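Local coordinates for giardin subunit alpha-1 (Giardia intestinalis, PDB 4EVF), which binds calcium and phosphatidylserine-containing membranes as an annexin, and is involved in the parasite's attachment to the intestinal mucosa, at residues A[138-151]-A[173-185]. Numbering follows the deposited sequence.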
ATOM      1  N   LEU A 138      -4.791  -8.804 -16.300  1.00 17.08           N
ATOM      2  CA  LEU A 138      -3.574  -9.416 -16.827  1.00 19.95           C
ATOM      3  C   LEU A 138      -2.322  -8.805 -16.191  1.00 17.97           C
ATOM      4  O   LEU A 138      -1.362  -9.518 -15.878  1.00 21.64           O
ATOM      5  CB  LEU A 138      -3.526  -9.270 -18.350  1.00 21.09           C
ATOM      6  CG  LEU A 138      -4.616  -9.971 -19.173  1.00 21.09           C
ATOM      7  CD1 LEU A 138      -4.457  -9.652 -20.642  1.00 24.27           C
ATOM      8  CD2 LEU A 138      -4.565 -11.477 -18.948  1.00 24.41           C
ATOM      9  N   LEU A 139      -2.326  -7.488 -16.009  1.00 18.68           N
ATOM     10  CA  LEU A 139      -1.212  -6.827 -15.328  1.00 20.28           C
ATOM     11  C   LEU A 139      -1.104  -7.268 -13.877  1.00 19.72           C
ATOM     12  O   LEU A 139       0.003  -7.493 -13.387  1.00 21.48           O
ATOM     13  CB  LEU A 139      -1.300  -5.298 -15.429  1.00 17.18           C
ATOM     14  CG  LEU A 139      -0.156  -4.494 -14.787  1.00 17.26           C
ATOM     15  CD1 LEU A 139       1.219  -4.856 -15.346  1.00 16.79           C
ATOM     16  CD2 LEU A 139      -0.415  -2.996 -14.969  1.00 16.91           C
ATOM     17  N   MET A 140      -2.235  -7.393 -13.182  1.00 18.36           N
ATOM     18  CA  MET A 140      -2.188  -7.799 -11.774  1.00 21.78           C
ATOM     19  C   MET A 140      -1.667  -9.222 -11.605  1.00 19.08           C
ATOM     20  O   MET A 140      -0.916  -9.515 -10.667  1.00 19.75           O
ATOM     21  CB  MET A 140      -3.541  -7.627 -11.072  1.00 16.44           C
ATOM     22  CG  MET A 140      -3.826  -6.170 -10.705  1.00 19.89           C
ATOM     23  SD  MET A 140      -5.265  -5.999  -9.624  1.00 24.03           S
ATOM     24  CE  MET A 140      -5.508  -4.215  -9.670  1.00 16.26           C
ATOM     25  N   GLU A 141      -2.045 -10.096 -12.524  1.00 20.63           N
ATOM     26  CA  GLU A 141      -1.538 -11.469 -12.515  1.00 24.48           C
ATOM     27  C   GLU A 141      -0.013 -11.488 -12.624  1.00 23.68           C
ATOM     28  O   GLU A 141       0.672 -12.177 -11.867  1.00 23.66           O
ATOM     29  CB  GLU A 141      -2.133 -12.271 -13.670  1.00 24.34           C
ATOM     30  CG  GLU A 141      -1.699 -13.723 -13.662  1.00 28.07           C
ATOM     31  CD  GLU A 141      -2.352 -14.532 -14.754  1.00 28.69           C
ATOM     32  OE1 GLU A 141      -2.721 -13.954 -15.796  1.00 28.91           O
ATOM     33  OE2 GLU A 141      -2.496 -15.753 -14.566  1.00 32.79           O
ATOM     34  N   LYS A 142       0.512 -10.729 -13.574  1.00 19.50           N
ATOM     35  CA  LYS A 142       1.956 -10.684 -13.796  1.00 25.33           C
ATOM     36  C   LYS A 142       2.668  -9.937 -12.663  1.00 24.26           C
ATOM     37  O   LYS A 142       3.782 -10.275 -12.276  1.00 24.47           O
ATOM     38  CB  LYS A 142       2.245 -10.026 -15.141  1.00 24.85           C
ATOM     39  CG  LYS A 142       3.696 -10.090 -15.576  1.00 30.74           C
ATOM     40  CD  LYS A 142       3.811 -10.703 -16.958  1.00 30.71           C
ATOM     41  CE  LYS A 142       2.865 -10.028 -17.921  1.00 25.96           C
ATOM     42  NZ  LYS A 142       2.843 -10.734 -19.229  1.00 29.25           N
ATOM     43  N   TRP A 143       2.007  -8.920 -12.124  1.00 20.60           N
ATOM     44  CA  TRP A 143       2.538  -8.192 -10.980  1.00 19.75           C
ATOM     45  C   TRP A 143       2.761  -9.112  -9.785  1.00 20.74           C
ATOM     46  O   TRP A 143       3.811  -9.063  -9.135  1.00 18.01           O
ATOM     47  CB  TRP A 143       1.585  -7.073 -10.577  1.00 19.84           C
ATOM     48  CG  TRP A 143       2.204  -6.068  -9.675  1.00 17.12           C
ATOM     49  CD1 TRP A 143       2.271  -6.113  -8.311  1.00 16.19           C
ATOM     50  CD2 TRP A 143       2.831  -4.849 -10.073  1.00 13.13           C
ATOM     51  NE1 TRP A 143       2.911  -4.992  -7.838  1.00 16.94           N
ATOM     52  CE2 TRP A 143       3.261  -4.199  -8.901  1.00 17.62           C
ATOM     53  CE3 TRP A 143       3.082  -4.249 -11.311  1.00 18.53           C
ATOM     54  CZ2 TRP A 143       3.928  -2.965  -8.931  1.00 15.01           C
ATOM     55  CZ3 TRP A 143       3.736  -3.027 -11.339  1.00 15.64           C
ATOM     56  CH2 TRP A 143       4.151  -2.399 -10.157  1.00 16.21           C
ATOM     57  N   MET A 144       1.769  -9.946  -9.498  1.00 17.60           N
ATOM     58  CA  MET A 144       1.834 -10.847  -8.345  1.00 20.17           C
ATOM     59  C   MET A 144       2.998 -11.835  -8.438  1.00 21.87           C
ATOM     60  O   MET A 144       3.496 -12.315  -7.412  1.00 23.62           O
ATOM     61  CB  MET A 144       0.498 -11.583  -8.158  1.00 23.86           C
ATOM     62  CG  MET A 144      -0.612 -10.671  -7.623  1.00 18.45           C
ATOM     63  SD  MET A 144      -2.258 -11.378  -7.489  1.00 26.49           S
ATOM     64  CE  MET A 144      -2.060 -12.715  -6.329  1.00 34.38           C
ATOM     65  N   ALA A 145       3.439 -12.124  -9.657  1.00 22.36           N
ATOM     66  CA  ALA A 145       4.550 -13.057  -9.864  1.00 24.68           C
ATOM     67  C   ALA A 145       5.864 -12.480  -9.343  1.00 26.78           C
ATOM     68  O   ALA A 145       6.790 -13.222  -9.005  1.00 28.73           O
ATOM     69  CB  ALA A 145       4.675 -13.425 -11.343  1.00 26.32           C
ATOM     70  N   HIS A 146       5.944 -11.155  -9.273  1.00 23.81           N
ATOM     71  CA  HIS A 146       7.170 -10.489  -8.846  1.00 22.67           C
ATOM     72  C   HIS A 146       8.408 -11.096  -9.515  1.00 28.31           C
ATOM     73  O   HIS A 146       9.419 -11.377  -8.859  1.00 27.53           O
ATOM     74  CB  HIS A 146       7.292 -10.491  -7.319  1.00 25.65           C
ATOM     75  CG  HIS A 146       6.330  -9.562  -6.643  1.00 24.20           C
ATOM     76  ND1 HIS A 146       6.516  -8.198  -6.609  1.00 28.00           N
ATOM     77  CD2 HIS A 146       5.158  -9.796  -6.011  1.00 24.91           C
ATOM     78  CE1 HIS A 146       5.507  -7.631  -5.972  1.00 24.74           C
ATOM     79  NE2 HIS A 146       4.669  -8.579  -5.598  1.00 25.00           N
ATOM     80  N   GLU A 147       8.313 -11.299 -10.829  1.00 31.99           N
ATOM     81  CA  GLU A 147       9.448 -11.742 -11.640  1.00 31.34           C
ATOM     82  C   GLU A 147       9.900 -10.588 -12.523  1.00 28.10           C
ATOM     83  O   GLU A 147       9.421 -10.432 -13.645  1.00 26.31           O
ATOM     84  CB  GLU A 147       9.059 -12.921 -12.531  1.00 32.23           C
ATOM     85  CG  GLU A 147       8.752 -14.223 -11.800  1.00 38.95           C
ATOM     86  CD  GLU A 147       8.074 -15.235 -12.711  1.00 47.38           C
ATOM     87  OE1 GLU A 147       7.872 -14.914 -13.904  1.00 47.59           O
ATOM     88  OE2 GLU A 147       7.734 -16.344 -12.241  1.00 51.22           O
ATOM     89  N   ARG A 148      10.812  -9.775 -12.014  1.00 27.76           N
ATOM     90  CA  ARG A 148      11.280  -8.620 -12.758  1.00 27.29           C
ATOM     91  C   ARG A 148      12.484  -9.033 -13.599  1.00 31.81           C
ATOM     92  O   ARG A 148      13.328  -9.807 -13.147  1.00 30.55           O
ATOM     93  CB  ARG A 148      11.649  -7.484 -11.807  1.00 25.76           C
ATOM     94  CG  ARG A 148      10.494  -6.989 -10.939  1.00 28.71           C
ATOM     95  CD  ARG A 148       9.636  -5.974 -11.675  1.00 27.23           C
ATOM     96  NE  ARG A 148       8.250  -5.982 -11.211  1.00 29.53           N
ATOM     97  CZ  ARG A 148       7.270  -5.256 -11.753  1.00 21.51           C
ATOM     98  NH1 ARG A 148       7.515  -4.452 -12.778  1.00 16.34           N
ATOM     99  NH2 ARG A 148       6.039  -5.340 -11.267  1.00 22.74           N
ATOM    100  N   VAL A 149      12.550  -8.520 -14.822  1.00 26.83           N
ATOM    101  CA  VAL A 149      13.566  -8.940 -15.783  1.00 29.80           C
ATOM    102  C   VAL A 149      14.198  -7.711 -16.403  1.00 30.74           C
ATOM    103  O   VAL A 149      13.503  -6.863 -16.971  1.00 26.45           O
ATOM    104  CB  VAL A 149      12.946  -9.794 -16.911  1.00 30.42           C
ATOM    105  CG1 VAL A 149      13.939  -9.990 -18.049  1.00 31.11           C
ATOM    106  CG2 VAL A 149      12.456 -11.139 -16.370  1.00 34.22           C
ATOM    107  N   SER A 150      15.514  -7.607 -16.293  1.00 28.32           N
ATOM    108  CA  SER A 150      16.215  -6.469 -16.852  1.00 27.08           C
ATOM    109  C   SER A 150      15.860  -6.290 -18.318  1.00 27.33           C
ATOM    110  O   SER A 150      15.678  -7.262 -19.054  1.00 24.79           O
ATOM    111  CB  SER A 150      17.726  -6.632 -16.696  1.00 33.29           C
ATOM    112  OG  SER A 150      18.395  -5.554 -17.321  1.00 31.51           O
ATOM    113  N   ARG A 151      15.752  -5.039 -18.744  1.00 28.10           N
ATOM    114  CA  ARG A 151      15.388  -4.756 -20.127  1.00 30.10           C
ATOM    115  C   ARG A 151      16.597  -4.593 -21.053  1.00 34.21           C
ATOM    116  O   ARG A 151      17.626  -4.049 -20.657  1.00 29.37           O
ATOM    117  CB  ARG A 151      14.422  -3.574 -20.191  1.00 29.52           C
ATOM    118  CG  ARG A 151      13.122  -3.937 -19.488  1.00 25.48           C
ATOM    119  CD  ARG A 151      11.955  -3.144 -19.933  1.00 26.47           C
ATOM    120  NE  ARG A 151      11.548  -3.396 -21.311  1.00 28.20           N
ATOM    121  CZ  ARG A 151      10.708  -4.355 -21.703  1.00 25.41           C
ATOM    122  NH1 ARG A 151      10.210  -5.225 -20.835  1.00 24.32           N
ATOM    123  NH2 ARG A 151      10.385  -4.456 -22.980  1.00 25.78           N
ATOM    124  N   TYR A 173       2.500  -5.635 -25.097  1.00 21.15           N
ATOM    125  CA  TYR A 173       3.820  -5.104 -24.728  1.00 22.48           C
ATOM    126  C   TYR A 173       3.713  -4.298 -23.435  1.00 21.24           C
ATOM    127  O   TYR A 173       4.608  -4.325 -22.581  1.00 22.16           O
ATOM    128  CB  TYR A 173       4.355  -4.214 -25.854  1.00 22.54           C
ATOM    129  CG  TYR A 173       5.774  -3.714 -25.672  1.00 27.09           C
ATOM    130  CD1 TYR A 173       6.830  -4.322 -26.339  1.00 23.23           C
ATOM    131  CD2 TYR A 173       6.054  -2.623 -24.855  1.00 23.97           C
ATOM    132  CE1 TYR A 173       8.120  -3.876 -26.187  1.00 26.40           C
ATOM    133  CE2 TYR A 173       7.349  -2.165 -24.690  1.00 25.99           C
ATOM    134  CZ  TYR A 173       8.382  -2.804 -25.362  1.00 28.24           C
ATOM    135  OH  TYR A 173       9.674  -2.367 -25.220  1.00 25.91           O
ATOM    136  N   LEU A 174       2.610  -3.568 -23.304  1.00 18.89           N
ATOM    137  CA  LEU A 174       2.364  -2.736 -22.135  1.00 15.10           C
ATOM    138  C   LEU A 174       2.241  -3.565 -20.858  1.00 17.47           C
ATOM    139  O   LEU A 174       2.824  -3.222 -19.823  1.00 18.21           O
ATOM    140  CB  LEU A 174       1.108  -1.913 -22.356  1.00 22.13           C
ATOM    141  CG  LEU A 174       1.234  -0.490 -22.903  1.00 20.84           C
ATOM    142  CD1 LEU A 174       2.502  -0.211 -23.673  1.00 22.94           C
ATOM    143  CD2 LEU A 174      -0.035  -0.115 -23.704  1.00 25.18           C
ATOM    144  N   ILE A 175       1.484  -4.656 -20.936  1.00 18.31           N
ATOM    145  CA  ILE A 175       1.239  -5.508 -19.780  1.00 19.41           C
ATOM    146  C   ILE A 175       2.546  -6.160 -19.333  1.00 22.06           C
ATOM    147  O   ILE A 175       2.867  -6.209 -18.147  1.00 19.51           O
ATOM    148  CB  ILE A 175       0.171  -6.571 -20.099  1.00 19.95           C
ATOM    149  CG1 ILE A 175      -1.193  -5.901 -20.317  1.00 19.14           C
ATOM    150  CG2 ILE A 175       0.069  -7.591 -18.989  1.00 23.59           C
ATOM    151  CD1 ILE A 175      -2.198  -6.781 -21.045  1.00 24.54           C
ATOM    152  N   ASP A 176       3.302  -6.656 -20.301  1.00 21.18           N
ATOM    153  CA  ASP A 176       4.580  -7.286 -20.015  1.00 24.07           C
ATOM    154  C   ASP A 176       5.582  -6.256 -19.498  1.00 21.23           C
ATOM    155  O   ASP A 176       6.320  -6.528 -18.567  1.00 18.24           O
ATOM    156  CB  ASP A 176       5.123  -7.967 -21.271  1.00 23.46           C
ATOM    157  CG  ASP A 176       6.484  -8.570 -21.050  1.00 26.14           C
ATOM    158  OD1 ASP A 176       6.538  -9.702 -20.526  1.00 30.05           O
ATOM    159  OD2 ASP A 176       7.493  -7.909 -21.384  1.00 30.75           O
ATOM    160  N   PHE A 177       5.604  -5.068 -20.095  1.00 18.43           N
ATOM    161  CA  PHE A 177       6.543  -4.045 -19.652  1.00 20.47           C
ATOM    162  C   PHE A 177       6.308  -3.614 -18.204  1.00 20.86           C
ATOM    163  O   PHE A 177       7.204  -3.683 -17.371  1.00 16.26           O
ATOM    164  CB  PHE A 177       6.508  -2.809 -20.558  1.00 19.61           C
ATOM    165  CG  PHE A 177       7.380  -1.692 -20.068  1.00 19.70           C
ATOM    166  CD1 PHE A 177       6.873  -0.724 -19.210  1.00 18.69           C
ATOM    167  CD2 PHE A 177       8.720  -1.632 -20.429  1.00 17.57           C
ATOM    168  CE1 PHE A 177       7.683   0.295 -18.744  1.00 21.44           C
ATOM    169  CE2 PHE A 177       9.518  -0.614 -19.982  1.00 17.74           C
ATOM    170  CZ  PHE A 177       9.015   0.347 -19.132  1.00 17.79           C
ATOM    171  N   PHE A 178       5.098  -3.153 -17.905  1.00 20.39           N
ATOM    172  CA  PHE A 178       4.799  -2.718 -16.548  1.00 19.95           C
ATOM    173  C   PHE A 178       4.855  -3.878 -15.543  1.00 17.17           C
ATOM    174  O   PHE A 178       5.212  -3.679 -14.383  1.00 16.07           O
ATOM    175  CB  PHE A 178       3.465  -1.960 -16.503  1.00 16.50           C
ATOM    176  CG  PHE A 178       3.560  -0.577 -17.076  1.00 16.02           C
ATOM    177  CD1 PHE A 178       4.000   0.473 -16.290  1.00 18.76           C
ATOM    178  CD2 PHE A 178       3.251  -0.335 -18.404  1.00 15.75           C
ATOM    179  CE1 PHE A 178       4.117   1.750 -16.812  1.00 20.09           C
ATOM    180  CE2 PHE A 178       3.374   0.926 -18.935  1.00 17.89           C
ATOM    181  CZ  PHE A 178       3.799   1.977 -18.137  1.00 20.81           C
ATOM    182  N   GLY A 179       4.543  -5.088 -15.999  1.00 18.65           N
ATOM    183  CA  GLY A 179       4.582  -6.248 -15.126  1.00 17.05           C
ATOM    184  C   GLY A 179       5.953  -6.846 -14.829  1.00 21.23           C
ATOM    185  O   GLY A 179       6.090  -7.616 -13.867  1.00 21.40           O
ATOM    186  N   THR A 180       6.973  -6.502 -15.623  1.00 20.72           N
ATOM    187  CA  THR A 180       8.296  -7.129 -15.460  1.00 22.46           C
ATOM    188  C   THR A 180       9.498  -6.178 -15.400  1.00 24.12           C
ATOM    189  O   THR A 180      10.626  -6.609 -15.119  1.00 21.74           O
ATOM    190  CB  THR A 180       8.581  -8.184 -16.576  1.00 24.43           C
ATOM    191  OG1 THR A 180       8.650  -7.541 -17.853  1.00 19.04           O
ATOM    192  CG2 THR A 180       7.505  -9.272 -16.613  1.00 25.34           C
ATOM    193  N   VAL A 181       9.289  -4.901 -15.689  1.00 17.53           N
ATOM    194  CA  VAL A 181      10.401  -3.961 -15.652  1.00 21.20           C
ATOM    195  C   VAL A 181      10.840  -3.739 -14.207  1.00 20.73           C
ATOM    196  O   VAL A 181      10.005  -3.581 -13.320  1.00 21.55           O
ATOM    197  CB  VAL A 181      10.061  -2.606 -16.321  1.00 19.71           C
ATOM    198  CG1 VAL A 181       9.075  -1.821 -15.473  1.00 16.61           C
ATOM    199  CG2 VAL A 181      11.325  -1.795 -16.536  1.00 20.11           C
ATOM    200  N   PRO A 182      12.159  -3.749 -13.962  1.00 20.74           N
ATOM    201  CA  PRO A 182      12.642  -3.465 -12.609  1.00 23.10           C
ATOM    202  C   PRO A 182      12.448  -1.991 -12.301  1.00 20.31           C
ATOM    203  O   PRO A 182      12.566  -1.172 -13.202  1.00 19.49           O
ATOM    204  CB  PRO A 182      14.137  -3.820 -12.682  1.00 24.52           C
ATOM    205  CG  PRO A 182      14.253  -4.770 -13.859  1.00 25.20           C
ATOM    206  CD  PRO A 182      13.231  -4.250 -14.843  1.00 21.89           C
ATOM    207  N   SER A 183      12.129  -1.661 -11.053  1.00 20.53           N
ATOM    208  CA  SER A 183      11.914  -0.273 -10.675  1.00 21.73           C
ATOM    209  C   SER A 183      13.130   0.589 -10.973  1.00 24.89           C
ATOM    210  O   SER A 183      13.005   1.719 -11.453  1.00 20.51           O
ATOM    211  CB  SER A 183      11.574  -0.165  -9.187  1.00 29.53           C
ATOM    212  OG  SER A 183      10.364  -0.833  -8.897  1.00 33.50           O
ATOM    213  N   ALA A 184      14.315   0.055 -10.679  1.00 22.63           N
ATOM    214  CA  ALA A 184      15.534   0.829 -10.853  1.00 25.82           C
ATOM    215  C   ALA A 184      15.687   1.299 -12.296  1.00 23.69           C
ATOM    216  O   ALA A 184      16.255   2.351 -12.541  1.00 22.51           O
ATOM    217  CB  ALA A 184      16.750   0.024 -10.411  1.00 26.09           C
ATOM    218  N   GLU A 185      15.173   0.511 -13.240  1.00 22.03           N
ATOM    219  CA  GLU A 185      15.259   0.840 -14.663  1.00 19.72           C
ATOM    220  C   GLU A 185      14.108   1.733 -15.076  1.00 24.75           C
ATOM    221  O   GLU A 185      14.238   2.575 -15.968  1.00 24.85           O
ATOM    222  CB  GLU A 185      15.239  -0.441 -15.504  1.00 22.97           C
ATOM    223  CG  GLU A 185      16.306  -1.451 -15.099  1.00 27.65           C
ATOM    224  CD  GLU A 185      16.546  -2.524 -16.145  1.00 32.49           C
ATOM    225  OE1 GLU A 185      15.665  -2.731 -17.018  1.00 30.29           O
ATOM    226  OE2 GLU A 185      17.627  -3.157 -16.099  1.00 28.17           O
TER
HETATM  227  O   HOH W   1       6.327  -9.908 -12.297  1.00 25.46           O
HETATM  228  O   HOH W   2      11.240  -6.672 -18.407  1.00 20.56           O
HETATM  229  O   HOH W   3       7.458  -5.747 -22.895  1.00 26.14           O
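Arg148 grips the last carbonyls of helix 171-180 and the turn after it in this all-helical annexin fold, where the end of helix 135-145 and the linker after it join the second predicted annexin repeat to the third. Its chain bends at chi2 (-84°) and lays the guanidinium across these carbonyls. NH1 donates to Phe178 O at 2.9 Å and to Val181 O at 2.7 Å, both at the edge of the guanidinium, a little out of its plane, while Gly179 O lies over one of its faces and the Trp143 ring receives NH2 over a face. Arginine suits the place, being flat and rich in N-H groups where carbonyls crowd together.

Between the helices, crossing at -29°, Gly179 lets the backbones come close, since a side chain there would run into Lys142 CG. Leu139, its CG anti to the backbone N, slides CD1 to 3.4 Å from Gly179 N and also against Phe178 CB. Lys142 packs by its aliphatic chain as a knob among Ile175, Asp176, Gly179 and Thr180, its ammonium near the Asp176 carboxylate.

Beyond the helix the linker pairs with the turn: Val149 N donates a nearly straight hydrogen bond to Thr180 O, 2.7 Å away and in the carbonyl plane. The edge of the Phe177 ring points at one face of the Arg151 guanidinium, Arg151 NE being 3.4 Å from Phe177 CD2, with the planes 66° apart; Arg151 NE forms its main salt bridge with Glu158 of helix 155-167, and the one to Asp176 is long. Glu185 suits its position by having two acceptors: through syn lone pairs, OE2 takes the Ser150 hydroxyl at 2.8 Å and OE1 takes Arg151 N at 2.9 Å.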